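PDB 5MJR: protein Thf1 from Thermosynechococcus elongatus, which may take part in photosynthetic membrane biogenesis and associates with the FtsH protease complex involved in photosystem II repair. Local coordinates for residues S141-G146 and P180-P185; S66-L71 and R150-G155; H35-H40 and E87-R92; R45-L50 and Q79-Y84; S114-Q119 and L160-G165. One frame throughout, in Å; residues are numbered along the deposited sequence. Where two conformers were deposited one is given.

Interaction 1 of 5, residues S141-G146 and P180-P185; sequences SLNHTG and PVIPLP
An inverse gamma turn centred on N143 presses against the proline-rich link 180-185, which leads into helix 186-198. The turn is closed by a weak bond from H144 N to L142 O, and the same L142 O faces carbon across the contact, 3.7 Å from I182 CB and 3.8 Å from L184 CB. N143 CG stands anti to its carbonyl carbon (chi1 -71°); OD1 lies 3.4 Å from P183 CD. One water bridges the two loops, donating to N143 OD1 and to V181 O, each at 2.6 Å. Farther along the loop, H144 offers its CB to L184 CD1 at 3.7 Å; the methyl meets the ring obliquely, while H144 NE2 is bonded to K147 O. Leucine and isoleucine suit the buried flank, and asparagine the partly exposed one. P183 has no N-H to give and brings only ring carbons, so the direct contacts are van der Waals ones, several of them carbon against oxygen, and a water makes the polar link.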
# COMPACT_ATOMS: atom_id res chain seq x y z
N SER A 141 3.19 11.74 5.93
CA SER A 141 2.01 11.03 5.56
C SER A 141 1.51 10.02 6.58
O SER A 141 0.41 9.53 6.48
CB SER A 141 2.15 10.36 4.17
OG SER A 141 2.95 9.27 4.15
N LEU A 142 2.33 9.73 7.62
CA LEU A 142 1.79 8.97 8.75
C LEU A 142 0.81 9.78 9.57
O LEU A 142 -0.02 9.17 10.32
CB LEU A 142 2.91 8.52 9.65
CG LEU A 142 3.85 7.46 9.11
CD1 LEU A 142 4.69 6.90 10.27
CD2 LEU A 142 3.34 6.40 8.26
N ASN A 143 0.84 11.10 9.42
CA ASN A 143 -0.17 11.97 10.02
C ASN A 143 -1.45 12.01 9.17
O ASN A 143 -1.79 13.01 8.55
CB ASN A 143 0.41 13.34 10.26
CG ASN A 143 1.43 13.39 11.37
OD1 ASN A 143 1.27 12.66 12.36
ND2 ASN A 143 2.45 14.25 11.19
N HIS A 144 -2.04 10.84 9.08
CA HIS A 144 -3.13 10.60 8.15
C HIS A 144 -4.45 10.99 8.76
O HIS A 144 -4.85 10.33 9.77
CB HIS A 144 -3.15 9.10 7.84
CG HIS A 144 -4.15 8.75 6.76
ND1 HIS A 144 -3.85 9.01 5.45
CD2 HIS A 144 -5.40 8.28 6.84
CE1 HIS A 144 -4.93 8.67 4.76
NE2 HIS A 144 -5.87 8.21 5.57
N THR A 145 -5.12 11.91 8.11
CA THR A 145 -6.52 12.26 8.43
C THR A 145 -7.38 11.94 7.19
O THR A 145 -6.89 11.80 6.12
CB THR A 145 -6.55 13.73 8.91
OG1 THR A 145 -6.31 14.63 7.82
CG2 THR A 145 -5.49 13.95 10.01
N GLY A 146 -8.68 11.95 7.31
CA GLY A 146 -9.44 11.48 6.21
C GLY A 146 -9.40 9.97 6.10
O GLY A 146 -8.94 9.21 6.95
N PRO A 180 0.08 6.74 20.46
CA PRO A 180 -0.14 8.10 20.99
C PRO A 180 0.44 9.22 20.16
O PRO A 180 0.23 10.39 20.50
CB PRO A 180 0.48 7.99 22.38
CG PRO A 180 1.44 6.89 22.30
CD PRO A 180 1.05 5.98 21.27
N VAL A 181 1.22 8.88 19.13
CA VAL A 181 1.98 9.85 18.36
C VAL A 181 1.33 10.20 17.03
O VAL A 181 1.45 11.38 16.65
CB VAL A 181 3.45 9.29 18.12
CG1 VAL A 181 4.29 10.11 17.18
CG2 VAL A 181 4.14 9.10 19.45
N ILE A 182 0.70 9.24 16.33
CA ILE A 182 0.11 9.52 15.03
C ILE A 182 -1.38 9.30 15.07
O ILE A 182 -1.88 8.43 15.80
CB ILE A 182 0.84 8.70 13.93
CG1 ILE A 182 0.58 7.22 14.04
CG2 ILE A 182 2.30 9.05 13.85
CD1 ILE A 182 1.13 6.33 12.93
N PRO A 183 -2.13 9.99 14.15
CA PRO A 183 -3.58 9.89 14.08
C PRO A 183 -4.06 8.72 13.26
O PRO A 183 -5.28 8.46 13.21
CB PRO A 183 -4.02 11.25 13.50
CG PRO A 183 -2.84 11.66 12.71
CD PRO A 183 -1.65 11.18 13.40
N LEU A 184 -3.14 8.03 12.58
CA LEU A 184 -3.53 6.82 11.90
C LEU A 184 -4.16 5.88 12.95
O LEU A 184 -3.63 5.72 14.04
CB LEU A 184 -2.29 6.22 11.21
CG LEU A 184 -2.39 5.19 10.21
CD1 LEU A 184 -3.07 5.57 8.95
CD2 LEU A 184 -1.04 4.61 9.94
N PRO A 185 -5.28 5.21 12.65
CA PRO A 185 -5.97 4.43 13.73
C PRO A 185 -5.31 3.08 13.93
O PRO A 185 -5.50 2.06 13.23
CB PRO A 185 -7.38 4.27 13.16
CG PRO A 185 -7.15 4.29 11.68
CD PRO A 185 -6.10 5.30 11.45
O HOH W 1 2.13 13.03 14.75

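Interaction 2 of 5, residues S66-L71 and R150-G155; sequences SPLFAL and RLHAVG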
# COMPACT_ATOMS: atom_id res chain seq x y z
N SER A 66 -1.84 9.92 -0.77
CA SER A 66 -0.60 10.33 -0.17
C SER A 66 0.45 9.29 -0.45
O SER A 66 0.09 8.18 -0.84
CB SER A 66 -0.76 10.47 1.35
OG SER A 66 -0.89 9.24 1.97
N PRO A 67 1.72 9.51 -0.14
CA PRO A 67 2.75 8.46 -0.30
C PRO A 67 2.55 7.24 0.54
O PRO A 67 3.12 6.19 0.18
CB PRO A 67 4.05 9.19 -0.03
CG PRO A 67 3.73 10.62 -0.37
CD PRO A 67 2.30 10.84 0.10
N LEU A 68 1.79 7.34 1.63
CA LEU A 68 1.53 6.15 2.46
C LEU A 68 0.62 5.18 1.64
O LEU A 68 0.81 3.96 1.68
CB LEU A 68 0.91 6.50 3.77
CG LEU A 68 0.58 5.39 4.74
CD1 LEU A 68 1.85 4.68 5.17
CD2 LEU A 68 -0.21 5.89 5.93
N PHE A 69 -0.42 5.75 1.01
CA PHE A 69 -1.23 4.94 0.10
C PHE A 69 -0.42 4.37 -1.06
O PHE A 69 -0.59 3.18 -1.36
CB PHE A 69 -2.38 5.83 -0.39
CG PHE A 69 -3.26 5.19 -1.47
CD1 PHE A 69 -4.19 4.30 -1.19
CD2 PHE A 69 -3.00 5.54 -2.77
CE1 PHE A 69 -4.95 3.71 -2.27
CE2 PHE A 69 -3.74 5.06 -3.82
CZ PHE A 69 -4.69 4.16 -3.53
N ALA A 70 0.43 5.17 -1.66
CA ALA A 70 1.27 4.67 -2.72
C ALA A 70 2.06 3.48 -2.32
O ALA A 70 2.15 2.44 -3.01
CB ALA A 70 2.15 5.74 -3.31
N LEU A 71 2.72 3.59 -1.16
CA LEU A 71 3.52 2.51 -0.64
C LEU A 71 2.67 1.28 -0.39
O LEU A 71 3.08 0.14 -0.67
CB LEU A 71 4.33 2.91 0.58
CG LEU A 71 5.28 1.88 1.18
CD1 LEU A 71 6.30 1.43 0.21
CD2 LEU A 71 5.88 2.46 2.45
N ARG A 150 -7.17 -0.26 4.58
CA ARG A 150 -6.15 -1.27 4.92
C ARG A 150 -4.88 -1.09 4.16
O ARG A 150 -3.82 -1.50 4.59
CB ARG A 150 -6.75 -2.69 4.70
CG ARG A 150 -7.01 -3.02 3.30
CD ARG A 150 -5.89 -3.86 2.70
NE ARG A 150 -6.06 -4.06 1.28
CZ ARG A 150 -5.35 -4.90 0.54
NH1 ARG A 150 -4.36 -5.64 1.09
NH2 ARG A 150 -5.53 -4.88 -0.77
N LEU A 151 -4.96 -0.48 2.95
CA LEU A 151 -3.73 -0.15 2.23
C LEU A 151 -2.79 0.77 2.98
O LEU A 151 -1.58 0.66 2.79
CB LEU A 151 -4.05 0.33 0.80
CG LEU A 151 -4.69 -0.66 -0.16
CD1 LEU A 151 -5.35 0.04 -1.31
CD2 LEU A 151 -3.65 -1.63 -0.58
N HIS A 152 -3.35 1.66 3.80
CA HIS A 152 -2.45 2.50 4.59
C HIS A 152 -1.76 1.68 5.69
O HIS A 152 -0.59 1.95 5.99
CB HIS A 152 -3.30 3.54 5.28
CG HIS A 152 -3.90 4.54 4.35
ND1 HIS A 152 -5.27 4.68 4.28
CD2 HIS A 152 -3.32 5.43 3.51
CE1 HIS A 152 -5.47 5.68 3.40
NE2 HIS A 152 -4.31 6.14 2.89
N ALA A 153 -2.40 0.63 6.21
CA ALA A 153 -1.76 -0.32 7.13
C ALA A 153 -0.60 -1.08 6.47
O ALA A 153 0.45 -1.21 6.99
CB ALA A 153 -2.73 -1.30 7.77
N VAL A 154 -0.85 -1.57 5.23
CA VAL A 154 0.17 -2.24 4.46
C VAL A 154 1.34 -1.31 4.24
O VAL A 154 2.51 -1.69 4.37
CB VAL A 154 -0.41 -2.88 3.18
CG1 VAL A 154 0.71 -3.49 2.34
CG2 VAL A 154 -1.49 -3.92 3.54
N GLY A 155 1.05 -0.09 3.83
CA GLY A 155 2.08 0.88 3.63
C GLY A 155 2.93 1.12 4.93
O GLY A 155 4.16 1.23 4.85
O HOH W 2 -3.65 8.41 1.40
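L68, F69 and L71 make van der Waals contact with L151, H152 and G155 where the helical segments 67-71 and 150-155 cross at 81°, their axes 7.3 Å apart. L68 CG stands anti to its backbone N (chi1 -180°), and the branched end lies across H152 at about a right angle, with CD1 3.7 Å from G155 C. L71 CD2 sits a close 3.2 Å from G155 O. G155 suits the crossing because a CB there would clash with L68 O. F69 CE1 meets L151 CD1 at 3.8 Å, and F69 CB lies 3.8 Å from H152 NE2. The polar link is a water in the plane of the imidazole, 2.8 Å from H152 NE2 and 2.9 Å from S66 OG. Serine suits this N-cap, for OG also accepts a weak bond from L68 N, while H152 ND1 is bonded to S149 N. Close to the centre of the chain, the crossing has helix 105-113 against A70 and L71, and helix 186-198 against A153 and V154.

Interaction 3 of 5, residues H35-H40 and E87-R92; sequences HTRPIH and EGDRDR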
# COMPACT_ATOMS: atom_id res chain seq x y z
N HIS A 35 -3.82 -3.63 -20.85
CA HIS A 35 -3.10 -4.89 -20.79
C HIS A 35 -4.00 -5.97 -21.39
O HIS A 35 -4.92 -6.44 -20.71
CB HIS A 35 -2.69 -5.25 -19.36
CG HIS A 35 -1.87 -6.47 -19.29
ND1 HIS A 35 -0.56 -6.49 -19.64
CD2 HIS A 35 -2.21 -7.75 -18.91
CE1 HIS A 35 -0.09 -7.75 -19.49
NE2 HIS A 35 -1.05 -8.50 -19.04
N THR A 36 -3.66 -6.42 -22.59
CA THR A 36 -4.49 -7.29 -23.34
C THR A 36 -4.04 -8.75 -23.27
O THR A 36 -4.77 -9.66 -23.74
CB THR A 36 -4.55 -6.86 -24.81
OG1 THR A 36 -3.29 -7.05 -25.43
CG2 THR A 36 -5.00 -5.45 -25.00
N ARG A 37 -2.88 -8.98 -22.71
CA ARG A 37 -2.32 -10.34 -22.64
C ARG A 37 -3.04 -11.11 -21.59
O ARG A 37 -3.51 -10.60 -20.57
CB ARG A 37 -0.80 -10.30 -22.35
CG ARG A 37 -0.05 -9.55 -23.42
CD ARG A 37 1.40 -9.60 -23.07
NE ARG A 37 2.13 -8.89 -24.11
CZ ARG A 37 3.45 -8.92 -24.20
NH1 ARG A 37 4.16 -9.60 -23.31
NH2 ARG A 37 4.04 -8.23 -25.17
N PRO A 38 -3.12 -12.43 -21.77
CA PRO A 38 -3.85 -13.24 -20.81
C PRO A 38 -3.34 -13.15 -19.39
O PRO A 38 -2.11 -13.15 -19.20
CB PRO A 38 -3.66 -14.67 -21.40
CG PRO A 38 -3.42 -14.47 -22.80
CD PRO A 38 -2.67 -13.23 -22.92
N ILE A 39 -4.26 -13.12 -18.44
CA ILE A 39 -3.92 -13.19 -17.00
C ILE A 39 -4.64 -14.40 -16.38
O ILE A 39 -5.87 -14.54 -16.52
CB ILE A 39 -4.40 -11.93 -16.23
CG1 ILE A 39 -3.76 -10.67 -16.86
CG2 ILE A 39 -4.08 -12.05 -14.74
CD1 ILE A 39 -4.37 -9.40 -16.31
N HIS A 40 -3.90 -15.27 -15.70
CA HIS A 40 -4.54 -16.42 -15.10
C HIS A 40 -5.65 -16.07 -14.18
O HIS A 40 -5.54 -15.05 -13.43
CB HIS A 40 -3.48 -17.26 -14.35
CG HIS A 40 -3.93 -18.59 -13.98
ND1 HIS A 40 -4.63 -18.85 -12.84
CD2 HIS A 40 -3.81 -19.79 -14.66
CE1 HIS A 40 -5.02 -20.12 -12.86
NE2 HIS A 40 -4.50 -20.70 -13.95
N GLU A 87 6.13 -13.74 -15.62
CA GLU A 87 6.67 -12.65 -14.80
C GLU A 87 7.02 -11.43 -15.60
O GLU A 87 6.90 -10.33 -15.01
CB GLU A 87 7.84 -13.12 -13.95
CG GLU A 87 9.02 -13.63 -14.69
CD GLU A 87 9.93 -14.44 -13.69
OE1 GLU A 87 10.50 -13.64 -12.92
OE2 GLU A 87 10.28 -15.63 -13.56
N GLY A 88 7.39 -11.55 -16.83
CA GLY A 88 7.68 -10.39 -17.64
C GLY A 88 6.54 -9.45 -17.90
O GLY A 88 6.78 -8.34 -18.42
N ASP A 89 5.31 -9.87 -17.58
CA ASP A 89 4.14 -9.05 -17.72
C ASP A 89 3.79 -8.24 -16.46
O ASP A 89 2.90 -7.42 -16.54
CB ASP A 89 2.90 -9.87 -18.13
CG ASP A 89 2.96 -10.40 -19.58
OD1 ASP A 89 3.88 -10.05 -20.36
OD2 ASP A 89 1.97 -11.05 -19.90
N ARG A 90 4.49 -8.51 -15.33
CA ARG A 90 4.07 -7.90 -14.10
C ARG A 90 4.13 -6.35 -14.08
O ARG A 90 3.17 -5.69 -13.67
CB ARG A 90 4.91 -8.54 -13.01
CG ARG A 90 4.58 -8.04 -11.68
CD ARG A 90 5.19 -8.97 -10.65
NE ARG A 90 6.58 -9.22 -10.91
CZ ARG A 90 7.25 -10.33 -10.65
NH1 ARG A 90 6.66 -11.35 -9.96
NH2 ARG A 90 8.52 -10.44 -11.09
N ASP A 91 5.18 -5.81 -14.67
CA ASP A 91 5.26 -4.33 -14.75
C ASP A 91 4.20 -3.70 -15.68
O ASP A 91 3.61 -2.65 -15.37
CB ASP A 91 6.63 -3.84 -15.19
CG ASP A 91 7.77 -4.19 -14.14
OD1 ASP A 91 7.45 -4.53 -12.94
OD2 ASP A 91 8.99 -4.20 -14.48
N ARG A 92 3.88 -4.38 -16.77
CA ARG A 92 2.84 -3.90 -17.64
C ARG A 92 1.50 -3.97 -16.96
O ARG A 92 0.64 -3.09 -17.14
CB ARG A 92 2.72 -4.84 -18.93
CG ARG A 92 3.80 -4.59 -19.89
CD ARG A 92 3.80 -5.71 -20.94
NE ARG A 92 4.69 -5.52 -22.08
CZ ARG A 92 5.72 -6.29 -22.42
NH1 ARG A 92 6.10 -7.36 -21.70
NH2 ARG A 92 6.42 -5.97 -23.53
O HOH W 3 -0.22 -11.24 -18.38
O HOH W 4 6.95 -8.64 -24.80
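R37 and D89 form the salt bridge of this contact: R37 NH1 donates to D89 OD1 at 3.0 Å with a bent N-H...O angle of 134°. The nitrogen comes to the syn side of OD1, 16° out of the carboxylate plane. R92 lies over one face of the R37 guanidinium, the two planes 35° apart, and the NH1 atoms of R37 and R92 approach to 3.4 Å. Two positive groups this close would repel, but D89 probably offsets this, since its OD1 also makes a long salt bridge to R92 NH1. A water joins R37 NH2 to R92 NH2, weakly on the R92 side. The network ties the loop between helices 24-34 and 41-58 to the 3-10 turn 87-89 that leads into helix 90-100. Next to the network, the H35 ring brings ND1 to 3.7 Å from R92 CB and CE1 to 3.9 Å from D89 CB. A second water, in the plane of that ring, lies 2.9 Å from H35 NE2 and donates to D89 OD2 and P38 O. The exposed R37 runs extended from CG to NE, a long charged chain that suits this surface position. Farther in, H35 rests on I93 and A96, and D89 on Y84.

Interaction 4 of 5, residues R45-L50 and Q79-Y84; sequences RFIEEL and QFMEGY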
# COMPACT_ATOMS: atom_id res chain seq x y z
N ARG A 45 -8.61 -12.52 -10.16
CA ARG A 45 -9.39 -12.28 -9.00
C ARG A 45 -8.73 -11.20 -8.08
O ARG A 45 -9.37 -10.26 -7.62
CB ARG A 45 -9.63 -13.56 -8.20
CG ARG A 45 -10.50 -14.59 -8.82
CD ARG A 45 -11.00 -15.74 -7.90
NE ARG A 45 -9.95 -16.73 -7.56
CZ ARG A 45 -9.58 -17.77 -8.36
NH1 ARG A 45 -10.15 -17.97 -9.57
NH2 ARG A 45 -8.66 -18.66 -7.96
N PHE A 46 -7.41 -11.32 -7.84
CA PHE A 46 -6.68 -10.39 -6.97
C PHE A 46 -6.62 -9.01 -7.62
O PHE A 46 -6.83 -7.96 -6.95
CB PHE A 46 -5.31 -10.96 -6.64
CG PHE A 46 -5.30 -11.95 -5.50
CD1 PHE A 46 -5.76 -13.22 -5.64
CD2 PHE A 46 -4.80 -11.54 -4.28
CE1 PHE A 46 -5.82 -14.13 -4.54
CE2 PHE A 46 -4.74 -12.40 -3.21
CZ PHE A 46 -5.28 -13.73 -3.33
N ILE A 47 -6.34 -8.95 -8.92
CA ILE A 47 -6.22 -7.68 -9.62
C ILE A 47 -7.54 -6.96 -9.66
O ILE A 47 -7.62 -5.73 -9.36
CB ILE A 47 -5.61 -7.86 -11.02
CG1 ILE A 47 -4.17 -8.36 -10.92
CG2 ILE A 47 -5.71 -6.59 -11.83
CD1 ILE A 47 -3.70 -9.02 -12.20
N GLU A 48 -8.63 -7.66 -9.97
CA GLU A 48 -9.93 -7.00 -9.99
C GLU A 48 -10.35 -6.53 -8.57
O GLU A 48 -10.98 -5.47 -8.45
CB GLU A 48 -11.00 -7.86 -10.67
CG GLU A 48 -10.75 -8.04 -12.19
CD GLU A 48 -11.90 -8.71 -12.95
OE1 GLU A 48 -12.97 -8.95 -12.33
OE2 GLU A 48 -11.61 -9.02 -14.15
N GLU A 49 -10.03 -7.33 -7.52
CA GLU A 49 -10.34 -6.90 -6.17
C GLU A 49 -9.56 -5.56 -5.89
O GLU A 49 -10.16 -4.65 -5.29
CB GLU A 49 -9.97 -7.96 -5.15
CG GLU A 49 -10.96 -9.09 -4.97
CD GLU A 49 -10.66 -10.03 -3.78
OE1 GLU A 49 -9.91 -9.62 -2.86
OE2 GLU A 49 -11.23 -11.16 -3.83
N LEU A 50 -8.34 -5.47 -6.27
CA LEU A 50 -7.53 -4.25 -6.05
C LEU A 50 -8.13 -3.08 -6.85
O LEU A 50 -8.19 -1.95 -6.37
CB LEU A 50 -6.06 -4.51 -6.33
CG LEU A 50 -5.11 -3.39 -5.95
CD1 LEU A 50 -5.19 -2.96 -4.48
CD2 LEU A 50 -3.72 -3.76 -6.37
N GLN A 79 3.48 -8.08 -3.38
CA GLN A 79 3.38 -9.30 -2.56
C GLN A 79 2.49 -10.29 -3.20
O GLN A 79 2.90 -11.47 -3.35
CB GLN A 79 2.88 -8.95 -1.14
CG GLN A 79 2.83 -10.12 -0.17
CD GLN A 79 1.79 -11.20 -0.40
OE1 GLN A 79 0.64 -10.95 -0.67
NE2 GLN A 79 2.28 -12.50 -0.18
N PHE A 80 1.29 -9.94 -3.68
CA PHE A 80 0.39 -10.94 -4.32
C PHE A 80 0.93 -11.34 -5.66
O PHE A 80 0.59 -12.45 -6.10
CB PHE A 80 -1.10 -10.66 -4.24
CG PHE A 80 -1.71 -9.71 -5.21
CD1 PHE A 80 -1.73 -9.89 -6.62
CD2 PHE A 80 -2.31 -8.55 -4.70
CE1 PHE A 80 -2.36 -8.89 -7.39
CE2 PHE A 80 -2.89 -7.61 -5.51
CZ PHE A 80 -2.86 -7.76 -6.84
N MET A 81 1.73 -10.52 -6.32
CA MET A 81 2.25 -10.84 -7.60
C MET A 81 3.64 -11.48 -7.55
O MET A 81 4.23 -11.73 -8.63
CB MET A 81 2.31 -9.56 -8.47
CG MET A 81 0.95 -8.97 -8.80
SD MET A 81 -0.03 -9.97 -9.97
CE MET A 81 0.75 -9.52 -11.51
N GLU A 82 4.13 -11.83 -6.34
CA GLU A 82 5.49 -12.31 -6.23
C GLU A 82 5.78 -13.60 -7.01
O GLU A 82 6.89 -13.88 -7.40
CB GLU A 82 5.87 -12.44 -4.73
CG GLU A 82 5.17 -13.45 -3.96
CD GLU A 82 5.54 -13.48 -2.47
OE1 GLU A 82 6.57 -12.88 -2.14
OE2 GLU A 82 4.76 -14.10 -1.69
N GLY A 83 4.73 -14.43 -7.20
CA GLY A 83 4.82 -15.63 -7.99
C GLY A 83 4.17 -15.61 -9.32
O GLY A 83 3.99 -16.66 -9.94
N TYR A 84 3.74 -14.43 -9.77
CA TYR A 84 3.01 -14.28 -11.02
C TYR A 84 3.87 -14.81 -12.16
O TYR A 84 4.99 -14.46 -12.35
CB TYR A 84 2.70 -12.82 -11.30
CG TYR A 84 1.87 -12.65 -12.58
CD1 TYR A 84 0.54 -13.02 -12.58
CD2 TYR A 84 2.43 -12.23 -13.75
CE1 TYR A 84 -0.23 -12.93 -13.70
CE2 TYR A 84 1.66 -12.17 -14.91
CZ TYR A 84 0.33 -12.54 -14.87
OH TYR A 84 -0.46 -12.48 -16.02
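F46 and F80 mark the nearest backbone approach, their CA atoms 7.6 Å apart, as helix 41-58 passes the C-terminal end of helix 67-80. The chain leaves helical geometry at M81 and folds into a type I beta turn from M81 to Y84, closed by Y84 N bonding to M81 O. In F80, chi1 of 81° places CG between the backbone N and the carbonyl carbon. F46 CB sits over one face of the F80 ring in a CH-pi contact, 3.8 Å from its centroid and 15° off the normal. The F46 ring follows obliquely, planes at 49°, with CD2 3.7 Å from F80 CG. I47 and L50 meet the ring edge instead, I47 CG1 at 4.0 Å from F80 CE1 and L50 CD2 at 4.0 Å from F80 CE2. Residues one and four places after F46 thus share one helical face, and the two helices, running in nearly opposite directions, form a helical hairpin with the phenylalanine between them. Bulky apolar residues suit this largely buried place. The thioether end of M81 comes near helix 41-58, SD 4.4 Å from I47 CD1, while CE lies over the Y84 ring. I93 of helix 90-100 touches I47, M81 and Y84.

Interaction 5 of 5, residues S114-Q119 and L160-G165; sequences SWQQYQ and LQELAG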
# COMPACT_ATOMS: atom_id res chain seq x y z
N SER A 114 10.43 6.63 -2.15
CA SER A 114 10.84 7.78 -1.29
C SER A 114 10.96 7.37 0.17
O SER A 114 11.61 8.09 0.94
CB SER A 114 9.92 8.97 -1.46
OG SER A 114 8.64 8.81 -0.89
N TRP A 115 10.33 6.28 0.58
CA TRP A 115 10.46 5.81 1.95
C TRP A 115 11.82 5.19 2.25
O TRP A 115 12.15 4.99 3.44
CB TRP A 115 9.30 4.86 2.23
CG TRP A 115 7.95 5.46 2.24
CD1 TRP A 115 7.10 5.59 1.17
CD2 TRP A 115 7.24 5.98 3.34
NE1 TRP A 115 5.94 6.14 1.53
CE2 TRP A 115 5.96 6.41 2.88
CE3 TRP A 115 7.54 6.18 4.67
CZ2 TRP A 115 5.00 6.97 3.70
CZ3 TRP A 115 6.62 6.73 5.50
CH2 TRP A 115 5.37 7.16 5.01
N GLN A 116 12.56 4.83 1.20
CA GLN A 116 13.86 4.20 1.42
C GLN A 116 14.87 5.11 2.08
O GLN A 116 15.86 4.64 2.65
CB GLN A 116 14.40 3.63 0.14
CG GLN A 116 13.56 2.45 -0.38
CD GLN A 116 13.85 2.03 -1.74
OE1 GLN A 116 14.92 2.23 -2.24
NE2 GLN A 116 12.82 1.40 -2.41
N GLN A 117 14.59 6.43 2.09
CA GLN A 117 15.51 7.33 2.77
C GLN A 117 15.52 7.07 4.27
O GLN A 117 16.48 7.50 4.90
CB GLN A 117 15.14 8.75 2.54
CG GLN A 117 13.82 9.14 3.12
CD GLN A 117 13.38 10.51 2.79
OE1 GLN A 117 12.53 10.74 1.83
NE2 GLN A 117 13.98 11.42 3.46
N TYR A 118 14.58 6.35 4.82
CA TYR A 118 14.52 6.00 6.26
C TYR A 118 15.26 4.75 6.62
O TYR A 118 15.25 4.36 7.79
CB TYR A 118 13.09 6.06 6.80
CG TYR A 118 12.41 7.37 6.49
CD1 TYR A 118 12.74 8.56 7.09
CD2 TYR A 118 11.36 7.44 5.55
CE1 TYR A 118 12.16 9.72 6.80
CE2 TYR A 118 10.77 8.61 5.26
CZ TYR A 118 11.16 9.79 5.87
OH TYR A 118 10.54 10.97 5.49
N GLN A 119 15.88 4.11 5.61
CA GLN A 119 16.52 2.84 5.85
C GLN A 119 17.51 2.83 7.03
O GLN A 119 18.34 3.76 7.13
CB GLN A 119 17.28 2.46 4.57
CG GLN A 119 17.30 0.97 4.26
CD GLN A 119 17.57 0.72 2.75
OE1 GLN A 119 18.70 0.95 2.37
NE2 GLN A 119 16.52 0.40 1.89
N LEU A 160 7.95 0.38 8.09
CA LEU A 160 8.60 -0.10 9.30
C LEU A 160 9.68 -1.11 8.95
O LEU A 160 10.69 -1.20 9.69
CB LEU A 160 7.55 -0.66 10.26
CG LEU A 160 6.59 0.32 10.86
CD1 LEU A 160 5.50 -0.39 11.60
CD2 LEU A 160 7.25 1.41 11.66
N GLN A 161 9.44 -1.89 7.91
CA GLN A 161 10.46 -2.81 7.46
C GLN A 161 11.81 -2.17 7.01
O GLN A 161 12.80 -2.89 7.05
CB GLN A 161 9.94 -3.66 6.38
CG GLN A 161 8.91 -4.71 6.75
CD GLN A 161 8.50 -5.60 5.57
OE1 GLN A 161 7.85 -5.17 4.62
NE2 GLN A 161 8.88 -6.83 5.63
N GLU A 162 11.78 -0.88 6.62
CA GLU A 162 12.99 -0.18 6.25
C GLU A 162 13.82 0.12 7.44
O GLU A 162 15.00 0.33 7.28
CB GLU A 162 12.73 1.21 5.61
CG GLU A 162 12.06 1.12 4.29
CD GLU A 162 12.89 0.62 3.14
OE1 GLU A 162 14.15 0.69 3.16
OE2 GLU A 162 12.21 0.19 2.22
N LEU A 163 13.19 0.29 8.58
CA LEU A 163 13.89 0.74 9.78
C LEU A 163 14.79 -0.40 10.32
O LEU A 163 14.91 -1.51 9.79
CB LEU A 163 12.86 1.19 10.87
CG LEU A 163 11.91 2.28 10.44
CD1 LEU A 163 10.99 2.61 11.55
CD2 LEU A 163 12.62 3.52 9.97
N ALA A 164 15.48 -0.07 11.34
CA ALA A 164 16.19 -1.09 12.12
C ALA A 164 15.37 -2.51 12.09
O ALA A 164 14.09 -2.53 12.34
CB ALA A 164 16.17 -0.62 13.40
N GLY A 165 15.97 -3.65 11.81
CA GLY A 165 15.21 -4.87 11.86
C GLY A 165 14.41 -5.17 13.13
O GLY A 165 13.40 -5.84 13.10
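E162 OE1 accepts the shortest polar bond of this contact, from Q119 NE2 at 2.7 Å with an N-H...O angle of 153°. The donor comes in on the syn lone pair, and the amide and carboxylate lie nearly coplanar, 18° apart; the amide N-H is a neutral donor well matched to a carboxylate oxygen. E162 bends at chi2 (-72°), which turns CD back from an extended course. Methylene groups line the carboxylate: Q119 CG is 3.3 Å from E162 OE1, and Q116 CG lies 3.7 Å from E162 OE2. A CA-H...O contact adds to this, Q119 CA standing 3.3 Å from E162 O. W115 O, which receives the backbone bond of Y118 N in the 3-10 turn, lies 4.0 Å from E162 CG. Next to it L163 CD2 lies against Y118, apolar at CB (4.1 Å) and also near the carbonyl O (3.5 Å), a place for leucine since both residues are buried. The phenol end of Y118 leads away, its OH bonded to S136 OG and L139 N. The loop follows helix 105-113 and precedes helix 123-131, whose I126 touches both Y118 and L163. Backbone bonds pairing E162 with G120 and A164 with R121 continue the junction at the end of helix 150-162, while the W115 ring meets F159 of that helix and packs on L68 and L71 of helix 67-80.

Overall arrangement
From the N terminus, interaction 3 closes the loop from 35-40 to 87-92, and interaction 4 is nested within it, pairing helix 41-58 with the end of helix 67-80; the two touch, R90 NH1 hydrogen-bonded to M81 O. Interaction 2 opens inside that loop, on helix 67-80, and runs out to helix 150-162, crossing both. Interaction 5 starts at 114-119 and crosses interaction 2, and interaction 1, from 141-146 to 180-185, crosses both. W115 touches P67 and L68 of interaction 2 and S141 and L142 of interaction 1, and H144 meets H152. Interaction 1 and the pair 3 and 4 lie on opposite sides of the chain's centre, with interaction 2 near that centre.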